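Local coordinates for 3-oxoacyl-[acyl-carrier-protein] synthase 3 (Micrococcus luteus NCTC 2665, PDB 4EWP) that probably catalyses the first condensation step of fatty acid synthesis, joining an acyl primer from coenzyme A to malonyl-ACP, at residues S14-V19 with Q345-P350. Sequence-based numbering, arbitrary orientation.
Sequences SRIVAV and QVVRLP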
loop_
_atom_site.group_PDB
_atom_site.type_symbol
_atom_site.label_atom_id
_atom_site.label_comp_id
_atom_site.label_asym_id
_atom_site.label_seq_id
_atom_site.Cartn_x
_atom_site.Cartn_y
_atom_site.Cartn_z
ATOM N N SER A 14 -8.083 -20.872 -5.576
ATOM C CA SER A 14 -7.049 -20.508 -4.613
ATOM C C SER A 14 -7.447 -20.999 -3.234
ATOM O O SER A 14 -8.588 -21.415 -3.025
ATOM C CB SER A 14 -6.939 -18.992 -4.550
ATOM O OG SER A 14 -8.199 -18.455 -4.178
ATOM N N ARG A 15 -6.531 -20.915 -2.274
ATOM C CA ARG A 15 -6.847 -21.384 -0.927
ATOM C C ARG A 15 -5.796 -20.936 0.069
ATOM O O ARG A 15 -4.619 -20.803 -0.271
ATOM C CB ARG A 15 -7.029 -22.911 -0.923
ATOM C CG ARG A 15 -6.156 -23.709 0.033
ATOM C CD ARG A 15 -6.525 -25.207 -0.028
ATOM N NE ARG A 15 -5.720 -26.031 0.881
ATOM C CZ ARG A 15 -4.714 -26.824 0.502
ATOM N NH1 ARG A 15 -4.383 -26.916 -0.783
ATOM N NH2 ARG A 15 -4.039 -27.530 1.410
ATOM N N ILE A 16 -6.238 -20.675 1.293
ATOM C CA ILE A 16 -5.329 -20.327 2.377
ATOM C C ILE A 16 -4.749 -21.632 2.889
ATOM O O ILE A 16 -5.488 -22.491 3.373
ATOM C CB ILE A 16 -6.073 -19.585 3.514
ATOM C CG1 ILE A 16 -6.563 -18.215 3.019
ATOM C CG2 ILE A 16 -5.185 -19.459 4.760
ATOM C CD1 ILE A 16 -7.466 -17.461 3.985
ATOM N N VAL A 17 -3.435 -21.808 2.767
ATOM C CA VAL A 17 -2.841 -23.093 3.136
ATOM C C VAL A 17 -2.162 -23.096 4.502
ATOM O O VAL A 17 -1.642 -24.135 4.932
ATOM C CB VAL A 17 -1.862 -23.609 2.066
ATOM C CG1 VAL A 17 -2.613 -23.879 0.783
ATOM C CG2 VAL A 17 -0.724 -22.605 1.835
ATOM N N ALA A 18 -2.175 -21.949 5.185
ATOM C CA ALA A 18 -1.585 -21.871 6.521
ATOM C C ALA A 18 -1.808 -20.518 7.148
ATOM O O ALA A 18 -2.069 -19.529 6.447
ATOM C CB ALA A 18 -0.105 -22.175 6.471
ATOM N N VAL A 19 -1.715 -20.478 8.474
ATOM C CA VAL A 19 -1.790 -19.221 9.201
ATOM C C VAL A 19 -0.698 -19.155 10.268
ATOM O O VAL A 19 -0.359 -20.159 10.896
ATOM C CB VAL A 19 -3.195 -18.988 9.812
ATOM C CG1 VAL A 19 -3.612 -20.160 10.689
ATOM C CG2 VAL A 19 -3.233 -17.664 10.581
ATOM N N GLN A 345 -14.626 -12.190 2.961
ATOM C CA GLN A 345 -14.601 -13.429 2.184
ATOM C C GLN A 345 -15.083 -14.590 3.031
ATOM O O GLN A 345 -14.966 -14.573 4.258
ATOM C CB GLN A 345 -13.174 -13.780 1.735
ATOM C CG GLN A 345 -12.511 -12.777 0.859
ATOM C CD GLN A 345 -11.618 -11.825 1.629
ATOM O OE1 GLN A 345 -11.409 -11.966 2.837
ATOM N NE2 GLN A 345 -11.076 -10.845 0.923
ATOM N N VAL A 346 -15.588 -15.622 2.378
ATOM C CA VAL A 346 -15.709 -16.910 3.041
ATOM C C VAL A 346 -14.484 -17.739 2.653
ATOM O O VAL A 346 -14.092 -17.800 1.473
ATOM C CB VAL A 346 -17.013 -17.622 2.677
ATOM C CG1 VAL A 346 -17.017 -19.036 3.233
ATOM C CG2 VAL A 346 -18.219 -16.812 3.210
ATOM N N VAL A 347 -13.838 -18.328 3.647
ATOM C CA VAL A 347 -12.627 -19.084 3.381
ATOM C C VAL A 347 -12.691 -20.466 4.006
ATOM O O VAL A 347 -13.272 -20.645 5.065
ATOM C CB VAL A 347 -11.356 -18.358 3.876
ATOM C CG1 VAL A 347 -11.205 -16.990 3.190
ATOM C CG2 VAL A 347 -11.356 -18.226 5.396
ATOM N N ARG A 348 -12.109 -21.443 3.317
ATOM C CA ARG A 348 -11.902 -22.773 3.867
ATOM C C ARG A 348 -10.673 -22.732 4.775
ATOM O O ARG A 348 -9.565 -22.465 4.313
ATOM C CB ARG A 348 -11.682 -23.753 2.724
ATOM C CG ARG A 348 -11.671 -25.208 3.140
ATOM C CD ARG A 348 -12.409 -26.053 2.125
ATOM N NE ARG A 348 -13.727 -26.418 2.634
ATOM C CZ ARG A 348 -14.859 -26.309 1.946
ATOM N NH1 ARG A 348 -14.841 -25.841 0.700
ATOM N NH2 ARG A 348 -16.010 -26.667 2.506
ATOM N N LEU A 349 -10.854 -22.991 6.067
ATOM C CA LEU A 349 -9.746 -22.842 7.006
ATOM C C LEU A 349 -8.664 -23.877 6.748
ATOM O O LEU A 349 -8.964 -25.029 6.426
ATOM C CB LEU A 349 -10.240 -22.937 8.442
ATOM C CG LEU A 349 -11.232 -21.860 8.885
ATOM C CD1 LEU A 349 -11.978 -22.302 10.157
ATOM C CD2 LEU A 349 -10.517 -20.547 9.089
ATOM N N PRO A 350 -7.394 -23.469 6.883
ATOM C CA PRO A 350 -6.232 -24.344 6.630
ATOM C C PRO A 350 -6.123 -25.518 7.604
ATOM O O PRO A 350 -6.583 -25.369 8.734
ATOM C CB PRO A 350 -5.031 -23.405 6.799
ATOM C CG PRO A 350 -5.554 -22.225 7.617
ATOM C CD PRO A 350 -7.006 -22.093 7.242
HETATM O O HOH W 1 -8.975 -21.025 2.160
HETATM O O HOH W 2 -7.617 -24.255 3.406
#
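Ile16 reaches across to Val347 and Pro350 with different branches of its side chain. Its CG1 stands beside the backbone N (chi1 -67°), and from there the extended chain carries CD1 to Val347 CG1, 3.9 Å away, the two side chains meeting at a slant. The CG2 branch lies alongside the Pro350 ring, 4.0 Å from Pro350 CG. Val19 CG1 touches the same ring carbon from further along the strand, while Pro350 CB sits against the backbone, 3.6 Å from both Ile16 O and Ala18 N. An alanine in place of Ile16 would probably open a gap beside Val347 and the proline ring, since both branches that fill it would be gone.

No direct hydrogen bond joins the two segments; water does the polar work. Arg348 O accepts from two waters. One, at 2.7 Å from Arg348 O, takes the Ile16 N-H; the other, at 2.8 Å from Arg348 O, also donates to Ile16 O. Both backbone polar groups of Ile16 are thereby tied to a single carbonyl.

The contact joins the two halves of the thiolase fold: strand 13-22, an outermost strand paired with strand 170-180, meets the last residues of strand 341-348 and the chain terminus just beyond it; strand 341-348 pairs with strand 330-337 in the other five-stranded sheet. Tyr126 of helix 125-138 and Ile185 also pack on Ile16.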